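PDB 2EAB: alpha-fucosidase from Bifidobacterium bifidum, which is a family 95 glycoside hydrolase, a 1,2-alpha-L-fucosidase that probably removes alpha-1,2-linked L-fucose from glycans, here as its catalytic part. Local coordinates for residues Ala130-Gly134 with Glu486-Trp492; Leu393-Gln398 with Pro414-His420; Thr835-Ser841 with Thr890-Lys896. The contacts are given in a common frame with arbitrary orientation. Residue numbers count along the deposited sequence, not the author numbering.

How the interactions relate
Interactions 1 and 2 form one continuous region: their centres lie about 11 Å apart, and strands 486-487 and 419-420 pair as a two-stranded antiparallel sheet, with Asn487 N 2.9 Å from Phe419 O. Along the chain, interaction 2 is nested inside the loop closed by interaction 1, which ties the N-terminal family 65-like region to the family 95 catalytic region; interaction 2 lies within the latter and reaches a bound calcium ion. Interaction 3 comes later, in the C-terminal beta domain, its centre about 48 Å from that of interaction 1 and about 40 Å from that of interaction 2. Interactions 1 and 2 together join the N-terminal and catalytic regions near the calcium; interaction 3 touches neither.

Interaction 1. Residues Ala130-Gly134 with Glu486-Trp492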
loop_
_atom_site.group_PDB
_atom_site.type_symbol
_atom_site.label_atom_id
_atom_site.label_comp_id
_atom_site.label_asym_id
_atom_site.label_seq_id
_atom_site.Cartn_x
_atom_site.Cartn_y
_atom_site.Cartn_z
ATOM N N ALA A 130 -10.226 -22.371 -6.894
ATOM C CA ALA A 130 -9.550 -21.227 -7.505
ATOM C C ALA A 130 -10.474 -20.351 -8.355
ATOM O O ALA A 130 -10.192 -19.166 -8.540
ATOM C CB ALA A 130 -8.351 -21.686 -8.318
ATOM N N ALA A 131 -11.554 -20.936 -8.875
ATOM C CA ALA A 131 -12.562 -20.184 -9.625
ATOM C C ALA A 131 -13.402 -19.299 -8.710
ATOM O O ALA A 131 -13.863 -18.238 -9.125
ATOM C CB ALA A 131 -13.455 -21.126 -10.413
ATOM N N GLU A 132 -13.622 -19.755 -7.479
ATOM C CA GLU A 132 -14.310 -18.939 -6.472
ATOM C C GLU A 132 -13.413 -17.824 -5.958
ATOM O O GLU A 132 -13.871 -16.707 -5.716
ATOM C CB GLU A 132 -14.750 -19.786 -5.285
ATOM C CG GLU A 132 -15.953 -20.676 -5.522
ATOM C CD GLU A 132 -16.441 -21.319 -4.241
ATOM O OE1 GLU A 132 -15.672 -21.365 -3.257
ATOM O OE2 GLU A 132 -17.605 -21.769 -4.215
ATOM N N GLN A 133 -12.137 -18.132 -5.760
ATOM C CA GLN A 133 -11.208 -17.122 -5.292
ATOM C C GLN A 133 -11.095 -16.012 -6.330
ATOM O O GLN A 133 -11.234 -14.832 -6.009
ATOM C CB GLN A 133 -9.841 -17.733 -5.028
ATOM C CG GLN A 133 -8.870 -16.733 -4.423
ATOM C CD GLN A 133 -7.601 -17.364 -3.889
ATOM O OE1 GLN A 133 -7.441 -18.593 -3.877
ATOM N NE2 GLN A 133 -6.689 -16.517 -3.424
ATOM N N GLY A 134 -10.854 -16.400 -7.578
ATOM C CA GLY A 134 -10.691 -15.442 -8.653
ATOM C C GLY A 134 -9.421 -14.633 -8.515
ATOM O O GLY A 134 -8.510 -14.996 -7.772
ATOM N N GLU A 486 -4.619 -13.996 1.779
ATOM C CA GLU A 486 -5.118 -13.796 0.427
ATOM C C GLU A 486 -6.560 -13.328 0.466
ATOM O O GLU A 486 -7.445 -14.067 0.892
ATOM C CB GLU A 486 -5.016 -15.082 -0.386
ATOM C CG GLU A 486 -3.610 -15.615 -0.529
ATOM C CD GLU A 486 -3.533 -16.714 -1.557
ATOM O OE1 GLU A 486 -4.498 -17.505 -1.668
ATOM O OE2 GLU A 486 -2.501 -16.795 -2.259
ATOM N N ASN A 487 -6.774 -12.096 0.015
ATOM C CA ASN A 487 -8.081 -11.467 -0.017
ATOM C C ASN A 487 -8.413 -10.996 -1.424
ATOM O O ASN A 487 -7.541 -10.947 -2.300
ATOM C CB ASN A 487 -8.133 -10.337 1.012
ATOM C CG ASN A 487 -8.365 -10.858 2.412
ATOM O OD1 ASN A 487 -9.509 -11.043 2.826
ATOM N ND2 ASN A 487 -7.287 -11.135 3.137
ATOM N N THR A 488 -9.687 -10.691 -1.651
ATOM C CA THR A 488 -10.161 -10.387 -2.998
ATOM C C THR A 488 -11.179 -9.249 -2.953
ATOM O O THR A 488 -11.381 -8.621 -1.912
ATOM C CB THR A 488 -10.830 -11.615 -3.655
ATOM O OG1 THR A 488 -12.076 -11.864 -2.998
ATOM C CG2 THR A 488 -9.937 -12.850 -3.604
ATOM N N ALA A 489 -11.841 -9.008 -4.078
ATOM C CA ALA A 489 -12.940 -8.051 -4.152
ATOM C C ALA A 489 -14.243 -8.583 -3.534
ATOM O O ALA A 489 -15.215 -7.833 -3.416
ATOM C CB ALA A 489 -13.172 -7.638 -5.600
ATOM N N TYR A 490 -14.271 -9.861 -3.148
ATOM C CA TYR A 490 -15.528 -10.554 -2.850
ATOM C C TYR A 490 -15.590 -11.244 -1.486
ATOM O O TYR A 490 -16.251 -12.282 -1.330
ATOM C CB TYR A 490 -15.838 -11.571 -3.952
ATOM C CG TYR A 490 -15.930 -10.987 -5.339
ATOM C CD1 TYR A 490 -16.954 -10.107 -5.672
ATOM C CD2 TYR A 490 -15.009 -11.332 -6.326
ATOM C CE1 TYR A 490 -17.056 -9.579 -6.944
ATOM C CE2 TYR A 490 -15.096 -10.799 -7.607
ATOM C CZ TYR A 490 -16.130 -9.926 -7.909
ATOM O OH TYR A 490 -16.247 -9.385 -9.171
ATOM N N GLY A 491 -14.933 -10.674 -0.481
ATOM C CA GLY A 491 -15.045 -11.232 0.863
ATOM C C GLY A 491 -14.496 -12.646 1.002
ATOM O O GLY A 491 -15.084 -13.480 1.699
ATOM N N TRP A 492 -13.363 -12.897 0.341
ATOM C CA TRP A 492 -12.610 -14.149 0.452
ATOM C C TRP A 492 -11.778 -14.090 1.737
ATOM O O TRP A 492 -10.551 -13.908 1.717
ATOM C CB TRP A 492 -11.719 -14.295 -0.774
ATOM C CG TRP A 492 -11.019 -15.607 -0.960
ATOM C CD1 TRP A 492 -9.694 -15.865 -0.754
ATOM C CD2 TRP A 492 -11.591 -16.821 -1.457
ATOM N NE1 TRP A 492 -9.407 -17.175 -1.073
ATOM C CE2 TRP A 492 -10.554 -17.779 -1.514
ATOM C CE3 TRP A 492 -12.882 -17.195 -1.850
ATOM C CZ2 TRP A 492 -10.768 -19.081 -1.958
ATOM C CZ3 TRP A 492 -13.090 -18.490 -2.297
ATOM C CH2 TRP A 492 -12.040 -19.418 -2.340
HETATM O O HOH W 1 -6.604 -13.626 -3.508
HETATM O O HOH W 2 -13.238 -13.972 -4.205
#
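An amide side chain doing two jobs at once sets this contact apart: the extended Gln133 lays its methylene over an indole while its amide reaches past the ring to a carboxylate. Gln133 CG sits 3.6 Å from the centroid of the five-membered ring of Trp492, 22° off the ring normal, a CH-pi contact. With both chi1 and chi2 trans, the same side chain stretches on so that Gln133 NE2 donates a hydrogen bond of 3.0 Å to Glu486 OE1. Water 1 accepts a second hydrogen bond from Gln133 NE2 (2.9 Å) and donates one to Asn487 O (3.1 Å), linking the amide to the backbone of strand 486-487.

Helix 130-133 ends here. Gly134 N still hydrogen-bonds to Ala130 O (3.0 Å), but Gly134 leaves the helix with positive phi, a conformation that favours glycine. Close to this end, Gln133 O meets Thr488 CG2 at 3.4 Å, and water 2 lies 2.8 Å from Gln133 O and 2.7 Å from Thr488 OG1. Thr488 OG1 also accepts from Tyr490 N at 3.0 Å, forming an ST turn. Beside Gln133, Glu132 CB packs 3.7 Å from Trp492 CZ3, while Glu132 OE2 hydrogen-bonds to Ser87 OG. Tyr490 OH reaches Trp80 O, so the 486-492 loop has further partners in the N-terminal region.

The contact joins a short helix of the family 65-like N-terminal domain to a loop of the family 95 catalytic domain, the pairing of a beta domain with an (alpha/alpha)6 barrel characteristic of these glycoside hydrolases.

Interaction 2. Residues Leu393-Gln398 with Pro414-His420; sequences LPSNLQ and PWGSDFH. With CA (calcium ion), chain C.
Residues 393-398, extended from Leu393 to Asn396, then turning at Leu397 (phi/psi -58/-19°) and Gln398 (-124/18°), lie against a loop that winds through three successive left-handed residues, Trp415 (53/26°), Gly416 (63/10°) and Ser417 (45/46°), before entering strand 419-420. Backbone hydrogen bonds Ser417 N to Pro414 O (3.1 Å) and Asp418 N to Trp415 O (3.2 Å) close this left-handed turn. The nearest CA pairs are Asn396-Phe419 (5.2 Å) and Leu397-Ser417 (4.8 Å). Leu397 is the main bump, with chi1 m and chi2 t: its CD1 enters a hollow bordered by Trp415 CB (3.4 Å) and Asp418 OD1 (3.4 Å), and its CD2 rests on His420 CB (3.8 Å). At its own backbone, Leu397 N donates to Asp418 O (2.9 Å). Asn396, chi1 p, forms an Asx turn, its OD1 accepting from Gln398 N (2.8 Å) and from Ser417 OG (3.0 Å).

These are loops of the family 95 catalytic domain, an (alpha/alpha)6 barrel, and they reach a calcium site: Leu393 O binds the ion at 2.7 Å, beside Ser386 O and, from the N-terminal domain, Glu77 OE2.

Phe419 (chi1 m) is the second bump. Its ring edge meets the carbonyls, CE2 lying 3.3 Å from Pro394 O and 3.7 Å from Ser395 O, while Pro394 CG packs on CE2 (3.8 Å) and Leu393 CB on Phe419 CZ (4.0 Å). Trp80 and Tyr447 add ring contacts to Phe419.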
loop_
_atom_site.group_PDB
_atom_site.type_symbol
_atom_site.label_atom_id
_atom_site.label_comp_id
_atom_site.label_asym_id
_atom_site.label_seq_id
_atom_site.Cartn_x
_atom_site.Cartn_y
_atom_site.Cartn_z
ATOM N N LEU A 393 -12.067 0.203 -4.639
ATOM C CA LEU A 393 -11.153 -0.746 -4.014
ATOM C C LEU A 393 -9.815 -0.074 -3.730
ATOM O O LEU A 393 -9.426 0.851 -4.441
ATOM C CB LEU A 393 -10.957 -1.973 -4.915
ATOM C CG LEU A 393 -12.192 -2.874 -5.044
ATOM C CD1 LEU A 393 -12.041 -3.865 -6.185
ATOM C CD2 LEU A 393 -12.514 -3.592 -3.740
ATOM N N PRO A 394 -9.099 -0.548 -2.695
ATOM C CA PRO A 394 -7.776 0.003 -2.441
ATOM C C PRO A 394 -6.821 -0.479 -3.523
ATOM O O PRO A 394 -7.187 -1.327 -4.360
ATOM C CB PRO A 394 -7.407 -0.590 -1.076
ATOM C CG PRO A 394 -8.210 -1.823 -0.957
ATOM C CD PRO A 394 -9.459 -1.615 -1.745
ATOM N N SER A 395 -5.604 0.049 -3.511
ATOM C CA SER A 395 -4.566 -0.469 -4.385
ATOM C C SER A 395 -4.335 -1.957 -4.103
ATOM O O SER A 395 -4.318 -2.384 -2.948
ATOM C CB SER A 395 -3.277 0.317 -4.178
ATOM O OG SER A 395 -2.980 0.403 -2.799
ATOM N N ASN A 396 -4.185 -2.744 -5.166
ATOM C CA ASN A 396 -3.874 -4.169 -5.036
ATOM C C ASN A 396 -2.358 -4.394 -5.182
ATOM O O ASN A 396 -1.579 -3.438 -5.089
ATOM C CB ASN A 396 -4.735 -5.030 -5.995
ATOM C CG ASN A 396 -4.511 -4.709 -7.465
ATOM O OD1 ASN A 396 -3.378 -4.581 -7.924
ATOM N ND2 ASN A 396 -5.607 -4.632 -8.224
ATOM N N LEU A 397 -1.924 -5.637 -5.375
ATOM C CA LEU A 397 -0.489 -5.924 -5.482
ATOM C C LEU A 397 0.192 -5.162 -6.618
ATOM O O LEU A 397 1.420 -5.032 -6.621
ATOM C CB LEU A 397 -0.232 -7.422 -5.681
ATOM C CG LEU A 397 -0.334 -8.351 -4.475
ATOM C CD1 LEU A 397 -0.116 -9.777 -4.929
ATOM C CD2 LEU A 397 0.682 -7.976 -3.402
ATOM N N GLN A 398 -0.602 -4.671 -7.570
ATOM C CA GLN A 398 -0.097 -3.943 -8.729
ATOM C C GLN A 398 -0.719 -2.555 -8.858
ATOM O O GLN A 398 -0.633 -1.924 -9.912
ATOM C CB GLN A 398 -0.289 -4.775 -10.007
ATOM C CG GLN A 398 0.531 -6.058 -9.961
ATOM C CD GLN A 398 0.422 -6.928 -11.202
ATOM O OE1 GLN A 398 0.125 -6.450 -12.300
ATOM N NE2 GLN A 398 0.705 -8.210 -11.037
ATOM N N PRO A 414 0.494 -13.161 -11.253
ATOM C CA PRO A 414 1.209 -13.577 -10.043
ATOM C C PRO A 414 0.462 -13.149 -8.791
ATOM O O PRO A 414 0.114 -11.968 -8.636
ATOM C CB PRO A 414 2.554 -12.851 -10.158
ATOM C CG PRO A 414 2.286 -11.690 -11.052
ATOM C CD PRO A 414 1.267 -12.176 -12.034
ATOM N N TRP A 415 0.196 -14.119 -7.920
ATOM C CA TRP A 415 -0.577 -13.897 -6.693
ATOM C C TRP A 415 -1.922 -13.227 -6.976
ATOM O O TRP A 415 -2.476 -12.546 -6.112
ATOM C CB TRP A 415 0.220 -13.101 -5.647
ATOM C CG TRP A 415 1.564 -13.677 -5.333
ATOM C CD1 TRP A 415 1.833 -14.758 -4.550
ATOM C CD2 TRP A 415 2.831 -13.192 -5.798
ATOM N NE1 TRP A 415 3.193 -14.985 -4.505
ATOM C CE2 TRP A 415 3.828 -14.035 -5.260
ATOM C CE3 TRP A 415 3.218 -12.126 -6.621
ATOM C CZ2 TRP A 415 5.195 -13.846 -5.520
ATOM C CZ3 TRP A 415 4.578 -11.941 -6.880
ATOM C CH2 TRP A 415 5.546 -12.795 -6.326
ATOM N N GLY A 416 -2.436 -13.427 -8.190
ATOM C CA GLY A 416 -3.716 -12.863 -8.601
ATOM C C GLY A 416 -3.804 -11.349 -8.634
ATOM O O GLY A 416 -4.893 -10.805 -8.785
ATOM N N SER A 417 -2.663 -10.670 -8.499
ATOM C CA SER A 417 -2.616 -9.211 -8.297
ATOM C C SER A 417 -3.649 -8.801 -7.242
ATOM O O SER A 417 -4.396 -7.834 -7.406
ATOM C CB SER A 417 -2.810 -8.456 -9.616
ATOM O OG SER A 417 -2.566 -7.068 -9.437
ATOM N N ASP A 418 -3.669 -9.561 -6.155
ATOM C CA ASP A 418 -4.756 -9.512 -5.189
ATOM C C ASP A 418 -4.508 -8.524 -4.041
ATOM O O ASP A 418 -3.658 -7.630 -4.135
ATOM C CB ASP A 418 -5.093 -10.939 -4.689
ATOM C CG ASP A 418 -4.008 -11.545 -3.800
ATOM O OD1 ASP A 418 -3.043 -10.832 -3.474
ATOM O OD2 ASP A 418 -4.131 -12.729 -3.411
ATOM N N PHE A 419 -5.286 -8.677 -2.975
ATOM C CA PHE A 419 -5.078 -7.944 -1.732
ATOM C C PHE A 419 -4.377 -8.906 -0.777
ATOM O O PHE A 419 -5.000 -9.815 -0.221
ATOM C CB PHE A 419 -6.414 -7.415 -1.199
ATOM C CG PHE A 419 -7.143 -6.571 -2.204
ATOM C CD1 PHE A 419 -8.240 -7.080 -2.891
ATOM C CD2 PHE A 419 -6.690 -5.286 -2.515
ATOM C CE1 PHE A 419 -8.898 -6.314 -3.848
ATOM C CE2 PHE A 419 -7.348 -4.513 -3.472
ATOM C CZ PHE A 419 -8.454 -5.032 -4.140
ATOM N N HIS A 420 -3.062 -8.732 -0.633
ATOM C CA HIS A 420 -2.228 -9.639 0.153
ATOM C C HIS A 420 -1.983 -8.978 1.494
ATOM O O HIS A 420 -1.169 -8.053 1.601
ATOM C CB HIS A 420 -0.893 -9.933 -0.549
ATOM C CG HIS A 420 -0.744 -11.354 -0.988
ATOM N ND1 HIS A 420 0.119 -12.254 -0.397
ATOM C CD2 HIS A 420 -1.370 -12.032 -1.974
ATOM C CE1 HIS A 420 0.017 -13.421 -1.011
ATOM N NE2 HIS A 420 -0.886 -13.314 -1.967
HETATM CA CA CA C . -8.264 1.280 -6.828
#

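Interaction 3. Residues Thr835-Ser841 with Thr890-Lys896; sequences TEVRLTS and TTYTITK
Four backbone hydrogen bonds form the middle of the ladder: Val837 N to Ile894 O (2.9 Å), Ile894 N to Val837 O, Leu839 N to Tyr892 O and Tyr892 N to Leu839 O (each 2.8 Å); Ser841 N also donates to Thr890 O (2.9 Å). They join two neighbouring interior strands of an antiparallel sheet in the C-terminal domain. Strands 836-841 and 890-896 have N-to-C directions at 158°, axes 4.4 Å apart and beta phi/psi throughout (Val837 -123/135°). Val837-Ile894 and Leu839-Tyr892 are hydrogen-bonded pairs (CA-CA 4.9 and 5.0 Å); Arg838-Thr893 and Thr840-Thr891 are non-hydrogen-bonded pairs (4.8 and 4.0 Å).

On the face bearing Arg838, the hydroxyls Thr840 OG1 and Thr891 OG1, both chi1 m, share a hydrogen bond of 2.7 Å. Arg838 (m, t, p) folds its guanidinium over Thr891, with NH2 3.6 Å from CG2. Buried on the other face, Val837 CB (chi1 t) meets Ile894 CB (chi1 m) at 3.9 Å, Leu839 reaches Val849, and Tyr892 packs on Val861 and sends its OH to Thr887 N.

At the Thr835 end, Thr835 and Glu836 both face Thr828 in a classic beta bulge. There water 3 donates to Thr835 O (2.7 Å) and accepts from Lys896 N (2.9 Å) and NZ (2.8 Å).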
loop_
_atom_site.group_PDB
_atom_site.type_symbol
_atom_site.label_atom_id
_atom_site.label_comp_id
_atom_site.label_asym_id
_atom_site.label_seq_id
_atom_site.Cartn_x
_atom_site.Cartn_y
_atom_site.Cartn_z
ATOM N N THR A 835 18.621 23.388 10.291
ATOM C CA THR A 835 18.759 24.839 10.380
ATOM C C THR A 835 17.405 25.510 10.562
ATOM O O THR A 835 17.323 26.643 11.043
ATOM C CB THR A 835 19.445 25.424 9.134
ATOM O OG1 THR A 835 18.713 25.045 7.962
ATOM C CG2 THR A 835 20.878 24.923 9.024
ATOM N N GLU A 836 16.341 24.816 10.164
ATOM C CA GLU A 836 14.991 25.335 10.323
ATOM C C GLU A 836 13.992 24.188 10.352
ATOM O O GLU A 836 14.141 23.201 9.617
ATOM C CB GLU A 836 14.640 26.303 9.186
ATOM C CG GLU A 836 13.305 27.014 9.364
ATOM C CD GLU A 836 12.873 27.783 8.132
ATOM O OE1 GLU A 836 12.578 27.152 7.094
ATOM O OE2 GLU A 836 12.817 29.027 8.215
ATOM N N VAL A 837 13.001 24.307 11.230
ATOM C CA VAL A 837 11.818 23.461 11.174
ATOM C C VAL A 837 10.614 24.382 11.068
ATOM O O VAL A 837 10.537 25.397 11.774
ATOM C CB VAL A 837 11.685 22.555 12.420
ATOM C CG1 VAL A 837 10.466 21.647 12.292
ATOM C CG2 VAL A 837 12.943 21.722 12.624
ATOM N N ARG A 838 9.698 24.046 10.166
ATOM C CA ARG A 838 8.418 24.730 10.066
ATOM C C ARG A 838 7.330 23.736 10.440
ATOM O O ARG A 838 7.151 22.713 9.770
ATOM C CB ARG A 838 8.209 25.292 8.659
ATOM C CG ARG A 838 9.228 26.370 8.291
ATOM C CD ARG A 838 8.959 26.999 6.928
ATOM N NE ARG A 838 7.625 27.595 6.837
ATOM C CZ ARG A 838 7.302 28.821 7.243
ATOM N NH1 ARG A 838 8.213 29.620 7.787
ATOM N NH2 ARG A 838 6.053 29.249 7.106
ATOM N N LEU A 839 6.628 24.029 11.531
ATOM C CA LEU A 839 5.632 23.127 12.082
ATOM C C LEU A 839 4.268 23.794 12.013
ATOM O O LEU A 839 4.000 24.745 12.758
ATOM C CB LEU A 839 5.989 22.771 13.530
ATOM C CG LEU A 839 5.117 21.709 14.201
ATOM C CD1 LEU A 839 5.538 20.309 13.757
ATOM C CD2 LEU A 839 5.186 21.839 15.718
ATOM N N THR A 840 3.418 23.319 11.110
ATOM C CA THR A 840 2.073 23.854 10.996
ATOM C C THR A 840 1.140 22.985 11.820
ATOM O O THR A 840 0.969 21.795 11.534
ATOM C CB THR A 840 1.590 23.873 9.537
ATOM O OG1 THR A 840 2.544 24.566 8.723
ATOM C CG2 THR A 840 0.233 24.556 9.436
ATOM N N SER A 841 0.545 23.564 12.857
ATOM C CA SER A 841 -0.408 22.822 13.665
ATOM C C SER A 841 -1.773 22.880 13.001
ATOM O O SER A 841 -2.372 23.949 12.897
ATOM C CB SER A 841 -0.501 23.410 15.065
ATOM O OG SER A 841 -1.416 22.655 15.834
ATOM N N THR A 890 -1.825 27.763 12.663
ATOM C CA THR A 890 -0.587 28.511 12.884
ATOM C C THR A 890 0.653 27.679 12.555
ATOM O O THR A 890 0.715 26.486 12.867
ATOM C CB THR A 890 -0.520 29.059 14.331
ATOM O OG1 THR A 890 -1.687 29.851 14.592
ATOM C CG2 THR A 890 0.715 29.929 14.542
ATOM N N THR A 891 1.621 28.315 11.899
ATOM C CA THR A 891 2.920 27.716 11.627
ATOM C C THR A 891 3.977 28.288 12.570
ATOM O O THR A 891 4.110 29.510 12.728
ATOM C CB THR A 891 3.339 27.901 10.147
ATOM O OG1 THR A 891 2.411 27.213 9.304
ATOM C CG2 THR A 891 4.732 27.342 9.892
ATOM N N TYR A 892 4.721 27.379 13.191
ATOM C CA TYR A 892 5.772 27.716 14.144
ATOM C C TYR A 892 7.117 27.449 13.507
ATOM O O TYR A 892 7.313 26.418 12.856
ATOM C CB TYR A 892 5.589 26.904 15.432
ATOM C CG TYR A 892 4.232 27.159 16.027
ATOM C CD1 TYR A 892 4.049 28.170 16.969
ATOM C CD2 TYR A 892 3.117 26.442 15.599
ATOM C CE1 TYR A 892 2.795 28.438 17.491
ATOM C CE2 TYR A 892 1.860 26.706 16.111
ATOM C CZ TYR A 892 1.706 27.702 17.059
ATOM O OH TYR A 892 0.458 27.964 17.560
ATOM N N THR A 893 8.031 28.396 13.673
ATOM C CA THR A 893 9.350 28.287 13.083
ATOM C C THR A 893 10.381 28.035 14.178
ATOM O O THR A 893 10.449 28.776 15.167
ATOM C CB THR A 893 9.698 29.545 12.255
ATOM O OG1 THR A 893 8.665 29.782 11.290
ATOM C CG2 THR A 893 11.020 29.374 11.528
ATOM N N ILE A 894 11.166 26.978 13.996
ATOM C CA ILE A 894 12.144 26.542 14.986
ATOM C C ILE A 894 13.540 26.681 14.402
ATOM O O ILE A 894 13.837 26.118 13.346
ATOM C CB ILE A 894 11.881 25.087 15.439
ATOM C CG1 ILE A 894 10.424 24.923 15.895
ATOM C CG2 ILE A 894 12.843 24.690 16.549
ATOM C CD1 ILE A 894 10.011 23.489 16.179
ATOM N N THR A 895 14.382 27.452 15.089
ATOM C CA THR A 895 15.719 27.790 14.602
ATOM C C THR A 895 16.738 27.720 15.736
ATOM O O THR A 895 16.367 27.772 16.904
ATOM C CB THR A 895 15.750 29.215 14.010
ATOM O OG1 THR A 895 15.151 30.125 14.941
ATOM C CG2 THR A 895 14.999 29.273 12.683
ATOM N N LYS A 896 18.017 27.603 15.381
ATOM C CA LYS A 896 19.100 27.583 16.368
ATOM C C LYS A 896 19.143 28.874 17.169
ATOM O O LYS A 896 19.045 29.968 16.603
ATOM C CB LYS A 896 20.457 27.428 15.689
ATOM C CG LYS A 896 20.764 26.067 15.109
ATOM C CD LYS A 896 22.199 26.030 14.579
ATOM C CE LYS A 896 22.452 27.063 13.478
ATOM N NZ LYS A 896 21.620 26.844 12.257
HETATM O O HOH W 3 19.026 27.919 12.648
#